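Local coordinates for protein beta-1,4-mannanase (Aplysia kurodai, PDB 3VUP) that probably hydrolyses internal beta-1,4-mannosidic linkages of mannan, as a TIM-barrel beta-1,4-mannanase of the sea hare's digestive fluid, at residues A[14-19]-A[55-60]; A[217-222]-A[255-260]. All coordinates share one frame; numbering follows the deposited sequence.

Contact 1 (A[14-19]-A[55-60])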
loop_
_atom_site.group_PDB
_atom_site.type_symbol
_atom_site.label_atom_id
_atom_site.label_comp_id
_atom_site.label_asym_id
_atom_site.label_seq_id
_atom_site.Cartn_x
_atom_site.Cartn_y
_atom_site.Cartn_z
ATOM N N GLN A 14 7.361 16.297 14.728
ATOM C CA GLN A 14 6.056 16.112 15.342
ATOM C C GLN A 14 5.461 14.766 14.968
ATOM O O GLN A 14 5.553 14.335 13.823
ATOM C CB GLN A 14 5.102 17.239 14.922
ATOM C CG GLN A 14 5.658 18.631 15.213
ATOM C CD GLN A 14 4.607 19.723 15.179
ATOM O OE1 GLN A 14 4.318 20.288 14.124
ATOM N NE2 GLN A 14 4.035 20.033 16.339
ATOM N N ARG A 15 4.845 14.101 15.939
ATOM C CA ARG A 15 4.058 12.919 15.641
ATOM C C ARG A 15 2.970 13.310 14.662
ATOM O O ARG A 15 2.285 14.315 14.863
ATOM C CB ARG A 15 3.472 12.339 16.925
ATOM C CG ARG A 15 2.657 11.078 16.736
ATOM C CD ARG A 15 2.559 10.318 18.040
ATOM N NE ARG A 15 1.299 9.599 18.167
ATOM C CZ ARG A 15 0.936 8.928 19.254
ATOM N NH1 ARG A 15 -0.232 8.306 19.291
ATOM N NH2 ARG A 15 1.745 8.879 20.304
ATOM N N VAL A 16 2.815 12.514 13.609
ATOM C CA VAL A 16 1.866 12.823 12.548
ATOM C C VAL A 16 0.895 11.660 12.361
ATOM O O VAL A 16 1.298 10.496 12.425
ATOM C CB VAL A 16 2.602 13.154 11.206
ATOM C CG1 VAL A 16 3.481 11.999 10.758
ATOM C CG2 VAL A 16 1.638 13.535 10.101
ATOM N N PHE A 17 -0.376 11.987 12.133
ATOM C CA PHE A 17 -1.385 11.016 11.735
ATOM C C PHE A 17 -1.578 11.161 10.234
ATOM O O PHE A 17 -1.734 12.281 9.741
ATOM C CB PHE A 17 -2.694 11.289 12.478
ATOM C CG PHE A 17 -3.801 10.322 12.150
ATOM C CD1 PHE A 17 -3.980 9.152 12.887
ATOM C CD2 PHE A 17 -4.671 10.585 11.102
ATOM C CE1 PHE A 17 -5.006 8.263 12.585
ATOM C CE2 PHE A 17 -5.694 9.715 10.797
ATOM C CZ PHE A 17 -5.868 8.548 11.545
ATOM N N LEU A 18 -1.554 10.045 9.507
ATOM C CA LEU A 18 -1.667 10.096 8.055
ATOM C C LEU A 18 -3.132 10.049 7.642
ATOM O O LEU A 18 -3.792 9.020 7.783
ATOM C CB LEU A 18 -0.895 8.938 7.421
ATOM C CG LEU A 18 0.584 8.853 7.809
ATOM C CD1 LEU A 18 1.220 7.610 7.227
ATOM C CD2 LEU A 18 1.332 10.082 7.340
ATOM N N SER A 19 -3.640 11.165 7.132
ATOM C CA SER A 19 -5.049 11.291 6.796
ATOM C C SER A 19 -5.214 11.627 5.324
ATOM O O SER A 19 -4.638 12.604 4.840
ATOM C CB SER A 19 -5.663 12.425 7.616
ATOM O OG SER A 19 -7.003 12.634 7.217
ATOM N N GLY A 55 -7.784 19.256 3.871
ATOM C CA GLY A 55 -7.036 18.967 5.080
ATOM C C GLY A 55 -6.344 17.615 5.128
ATOM O O GLY A 55 -5.869 17.200 6.186
ATOM N N GLY A 56 -6.269 16.930 3.992
ATOM C CA GLY A 56 -5.538 15.682 3.923
ATOM C C GLY A 56 -4.048 15.929 3.829
ATOM O O GLY A 56 -3.613 16.994 3.385
ATOM N N ASN A 57 -3.269 14.926 4.226
ATOM C CA ASN A 57 -1.817 14.979 4.099
ATOM C C ASN A 57 -1.226 13.773 3.371
ATOM O O ASN A 57 -0.008 13.685 3.264
ATOM C CB ASN A 57 -1.129 15.157 5.463
ATOM C CG ASN A 57 -1.325 13.972 6.389
ATOM O OD1 ASN A 57 -1.679 12.867 5.962
ATOM N ND2 ASN A 57 -1.090 14.197 7.669
ATOM N N SER A 58 -2.060 12.854 2.875
ATOM C CA SER A 58 -1.604 11.544 2.369
ATOM C C SER A 58 -2.397 11.102 1.152
ATOM O O SER A 58 -3.628 11.141 1.214
ATOM C CB SER A 58 -1.853 10.464 3.427
ATOM O OG SER A 58 -0.940 10.532 4.496
ATOM N N MET A 59 -1.726 10.618 0.109
ATOM C CA MET A 59 -2.375 10.041 -1.066
ATOM C C MET A 59 -1.734 8.690 -1.402
ATOM O O MET A 59 -0.521 8.646 -1.623
ATOM C CB MET A 59 -2.197 10.986 -2.260
ATOM C CG MET A 59 -2.884 10.549 -3.546
ATOM S SD MET A 59 -4.652 10.882 -3.600
ATOM C CE MET A 59 -4.678 12.591 -4.143
ATOM N N ARG A 60 -2.534 7.629 -1.475
ATOM C CA ARG A 60 -2.085 6.347 -2.008
ATOM C C ARG A 60 -2.564 6.280 -3.456
ATOM O O ARG A 60 -3.705 6.631 -3.752
ATOM C CB ARG A 60 -2.679 5.201 -1.190
ATOM C CG ARG A 60 -2.322 3.798 -1.699
ATOM C CD ARG A 60 -2.695 2.780 -0.655
ATOM N NE ARG A 60 -2.423 1.375 -0.954
ATOM C CZ ARG A 60 -3.345 0.457 -1.238
ATOM N NH1 ARG A 60 -4.619 0.790 -1.426
ATOM N NH2 ARG A 60 -2.976 -0.813 -1.352
HETATM O O HOH W 1 -7.456 15.299 7.755
#
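Strands 18-22 and 58-65 are the first two of the eight parallel strands of the TIM barrel, and Asn57, just ahead of the second, meets Phe17, Leu18 and Ser19 at the start of the first. Its carboxamide bonds to the neighbouring main chain at both ends. ND2 donates to Phe17 O at 2.9 Å, nearly straight (167°) and close to the amide plane, while OD1 takes the backbone hydrogen of Ser19 N at 2.8 Å. CG sits between its own N and carbonyl carbon (chi1 65°), which points the amide toward Phe17 O and Ser19 N. These two bonds set N against O and should fix the flip of the amide. In one of two conformers of Ser58, its OG also lies 2.9 Å from Asn57 OD1, on the opposite face of the amide plane to Ser19 N, so this second bond to OD1 is doubtful as a permanent one.

The main chains meet at one oxygen, Ser19 O. Asn57 N donates to Ser19 O at 2.8 Å, and Ser58 N adds a weak bond to it. Water 1 takes a hydrogen from Ser19 OG and gives one to Gly55 O, linking Ser19 to the Schellman turn that ends helix 36-53. Of side-chain carbons, Val16 CG2 lies 3.7 Å from Asn57 ND2.

The contact is buried at the N-terminal end of these strands, where helix 36-53 completes the beta-alpha-beta unit. Asn57 ND2 also donates to Ile347 O near the C-terminus; Val16 and Leu18 pack on Phe9 of strand 8-11, and Ser19 lies against Ile335 and Ile338 of helix 324-338.

Contact 2 (A[217-222]-A[255-260]); sequences GALVTM and VFDFYQ. With SO4 (sulfate ion), chain D.
Three direct hydrogen bonds tie Val220 and Thr221 to Asp257 and Phe258. Val220 is held at both ends of its backbone by one residue: Val220 N donates to Asp257 OD2 at 2.9 Å, on the anti side of the carboxylate, and Asp257 N returns a bond to Val220 O at 2.8 Å. The carboxylate thus stands in for a main-chain acceptor; its OD2 also forms a salt bridge with Lys212 of helix 197-214, which would favour the charged form. Thr221 OG1, anti to its backbone N (chi1 -170°), donates to Phe258 O at 2.8 Å, from well above the carbonyl plane.

Water 2 carries the pairing onward, accepting from Gln260 N and lying within hydrogen-bonding distance of Met222 O. These links join strands 220-224 and 259-262, the fifth and sixth of the TIM barrel, parallel strands connected through helix 242-249 in a beta-alpha-beta unit.

Among the aromatic contacts, Phe258 turns a ring face to Thr221, whose CB makes a CH-pi contact 3.6 Å from the ring centroid; Leu219 CB comes to the edge of the same ring. Phe9 meets Phe258 edge-to-face. Phe256 packs against Val220 and Met222: Met222 CB touches its CZ at 3.4 Å, Val220 CG1 approaches CD1 at 4.0 Å, and Met222 N lies over a face of the ring, buried without a polar partner.

A further polar contact is made by Tyr259 OH, which donates to O3 of a sulfate at 2.7 Å, an ion probably from the crystallisation liquor and bonded also to His286 N.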
loop_
_atom_site.group_PDB
_atom_site.type_symbol
_atom_site.label_atom_id
_atom_site.label_comp_id
_atom_site.label_asym_id
_atom_site.label_seq_id
_atom_site.Cartn_x
_atom_site.Cartn_y
_atom_site.Cartn_z
ATOM N N GLY A 217 16.553 5.447 3.872
ATOM C CA GLY A 217 15.574 6.185 4.649
ATOM C C GLY A 217 14.130 6.068 4.198
ATOM O O GLY A 217 13.256 6.693 4.799
ATOM N N ALA A 218 13.868 5.278 3.161
ATOM C CA ALA A 218 12.498 5.063 2.707
ATOM C C ALA A 218 11.755 4.077 3.597
ATOM O O ALA A 218 12.352 3.169 4.177
ATOM C CB ALA A 218 12.488 4.578 1.261
ATOM N N LEU A 219 10.442 4.254 3.679
ATOM C CA LEU A 219 9.582 3.331 4.400
ATOM C C LEU A 219 8.858 2.417 3.428
ATOM O O LEU A 219 8.545 2.819 2.300
ATOM C CB LEU A 219 8.559 4.094 5.243
ATOM C CG LEU A 219 9.126 5.118 6.235
ATOM C CD1 LEU A 219 7.994 5.824 6.975
ATOM C CD2 LEU A 219 10.084 4.459 7.214
ATOM N N VAL A 220 8.569 1.201 3.886
ATOM C CA VAL A 220 7.927 0.197 3.049
ATOM C C VAL A 220 6.751 -0.435 3.795
ATOM O O VAL A 220 6.838 -0.743 5.001
ATOM C CB VAL A 220 8.936 -0.900 2.606
ATOM C CG1 VAL A 220 8.267 -1.893 1.658
ATOM C CG2 VAL A 220 10.134 -0.261 1.927
ATOM N N THR A 221 5.654 -0.626 3.064
ATOM C CA THR A 221 4.461 -1.272 3.597
ATOM C C THR A 221 3.860 -2.178 2.507
ATOM O O THR A 221 4.436 -2.338 1.427
ATOM C CB THR A 221 3.429 -0.216 4.077
ATOM O OG1 THR A 221 2.371 -0.847 4.811
ATOM C CG2 THR A 221 2.841 0.546 2.909
ATOM N N MET A 222 2.696 -2.745 2.810
ATOM C CA MET A 222 1.932 -3.582 1.897
ATOM C C MET A 222 0.508 -3.569 2.444
ATOM O O MET A 222 0.305 -3.639 3.658
ATOM C CB MET A 222 2.547 -4.987 1.834
ATOM C CG MET A 222 1.742 -6.032 1.075
ATOM S SD MET A 222 0.413 -6.739 2.088
ATOM C CE MET A 222 1.370 -7.308 3.490
ATOM N N VAL A 255 11.845 -5.994 5.227
ATOM C CA VAL A 255 10.758 -6.059 6.192
ATOM C C VAL A 255 9.911 -4.802 6.058
ATOM O O VAL A 255 10.337 -3.815 5.464
ATOM C CB VAL A 255 11.278 -6.209 7.643
ATOM C CG1 VAL A 255 12.211 -7.407 7.746
ATOM C CG2 VAL A 255 11.975 -4.932 8.096
ATOM N N PHE A 256 8.691 -4.846 6.577
ATOM C CA PHE A 256 7.829 -3.679 6.553
ATOM C C PHE A 256 8.112 -2.751 7.721
ATOM O O PHE A 256 8.371 -3.189 8.840
ATOM C CB PHE A 256 6.365 -4.112 6.550
ATOM C CG PHE A 256 5.995 -4.894 5.335
ATOM C CD1 PHE A 256 6.265 -4.378 4.074
ATOM C CD2 PHE A 256 5.434 -6.162 5.428
ATOM C CE1 PHE A 256 5.965 -5.091 2.934
ATOM C CE2 PHE A 256 5.135 -6.882 4.281
ATOM C CZ PHE A 256 5.405 -6.351 3.037
ATOM N N ASP A 257 8.068 -1.455 7.445
ATOM C CA ASP A 257 8.167 -0.441 8.489
ATOM C C ASP A 257 6.842 -0.176 9.186
ATOM O O ASP A 257 6.811 0.194 10.358
ATOM C CB ASP A 257 8.708 0.854 7.897
ATOM C CG ASP A 257 10.092 0.674 7.351
ATOM O OD1 ASP A 257 11.030 0.741 8.176
ATOM O OD2 ASP A 257 10.237 0.430 6.131
ATOM N N PHE A 258 5.748 -0.346 8.455
ATOM C CA PHE A 258 4.429 -0.189 9.033
ATOM C C PHE A 258 3.477 -1.101 8.311
ATOM O O PHE A 258 3.716 -1.500 7.167
ATOM C CB PHE A 258 3.946 1.269 9.033
ATOM C CG PHE A 258 3.713 1.883 7.671
ATOM C CD1 PHE A 258 2.437 1.919 7.111
ATOM C CD2 PHE A 258 4.747 2.513 6.999
ATOM C CE1 PHE A 258 2.205 2.553 5.895
ATOM C CE2 PHE A 258 4.523 3.154 5.786
ATOM C CZ PHE A 258 3.249 3.181 5.235
ATOM N N TYR A 259 2.422 -1.487 9.013
ATOM C CA TYR A 259 1.392 -2.326 8.450
ATOM C C TYR A 259 0.224 -1.474 7.952
ATOM O O TYR A 259 0.035 -0.333 8.382
ATOM C CB TYR A 259 0.918 -3.314 9.499
ATOM C CG TYR A 259 1.920 -4.365 9.924
ATOM C CD1 TYR A 259 2.505 -5.223 9.000
ATOM C CD2 TYR A 259 2.225 -4.555 11.269
ATOM C CE1 TYR A 259 3.380 -6.226 9.408
ATOM C CE2 TYR A 259 3.092 -5.565 11.685
ATOM C CZ TYR A 259 3.660 -6.400 10.754
ATOM O OH TYR A 259 4.503 -7.422 11.139
ATOM N N GLN A 260 -0.557 -2.053 7.049
ATOM C CA GLN A 260 -1.650 -1.351 6.396
ATOM C C GLN A 260 -2.808 -2.316 6.216
ATOM O O GLN A 260 -2.702 -3.285 5.475
ATOM C CB GLN A 260 -1.196 -0.819 5.038
ATOM C CG GLN A 260 -2.307 -0.082 4.305
ATOM C CD GLN A 260 -2.100 0.056 2.811
ATOM O OE1 GLN A 260 -3.072 0.169 2.062
ATOM N NE2 GLN A 260 -0.846 0.036 2.361
HETATM S S SO4 D . 5.341 -7.183 14.840
HETATM O O1 SO4 D . 6.694 -7.157 15.377
HETATM O O2 SO4 D . 4.953 -5.832 14.463
HETATM O O3 SO4 D . 5.287 -8.031 13.664
HETATM O O4 SO4 D . 4.431 -7.659 15.880
HETATM O O HOH W 2 0.403 -4.655 6.323
#

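Contact 1 and contact 2 follow one another along the chain, the first closing before the second opens, and each joins two neighbouring strands of the same eight-stranded barrel: first to second, and fifth to sixth. They lie about 15 Å apart, centre to centre. Strands 105-112 and 157-161 separate the pairs in sheet order on one side, strands 289-293 and 318-322 on the other. They nevertheless meet inside the barrel, where Arg60 NE packs 3.3 Å from Gln260 OE1. Asp158 of strand 157-161 forms a salt bridge with Arg60 and a hydrogen bond with Gln260, so one acidic side chain connects both pairs across the interior of the mannanase barrel.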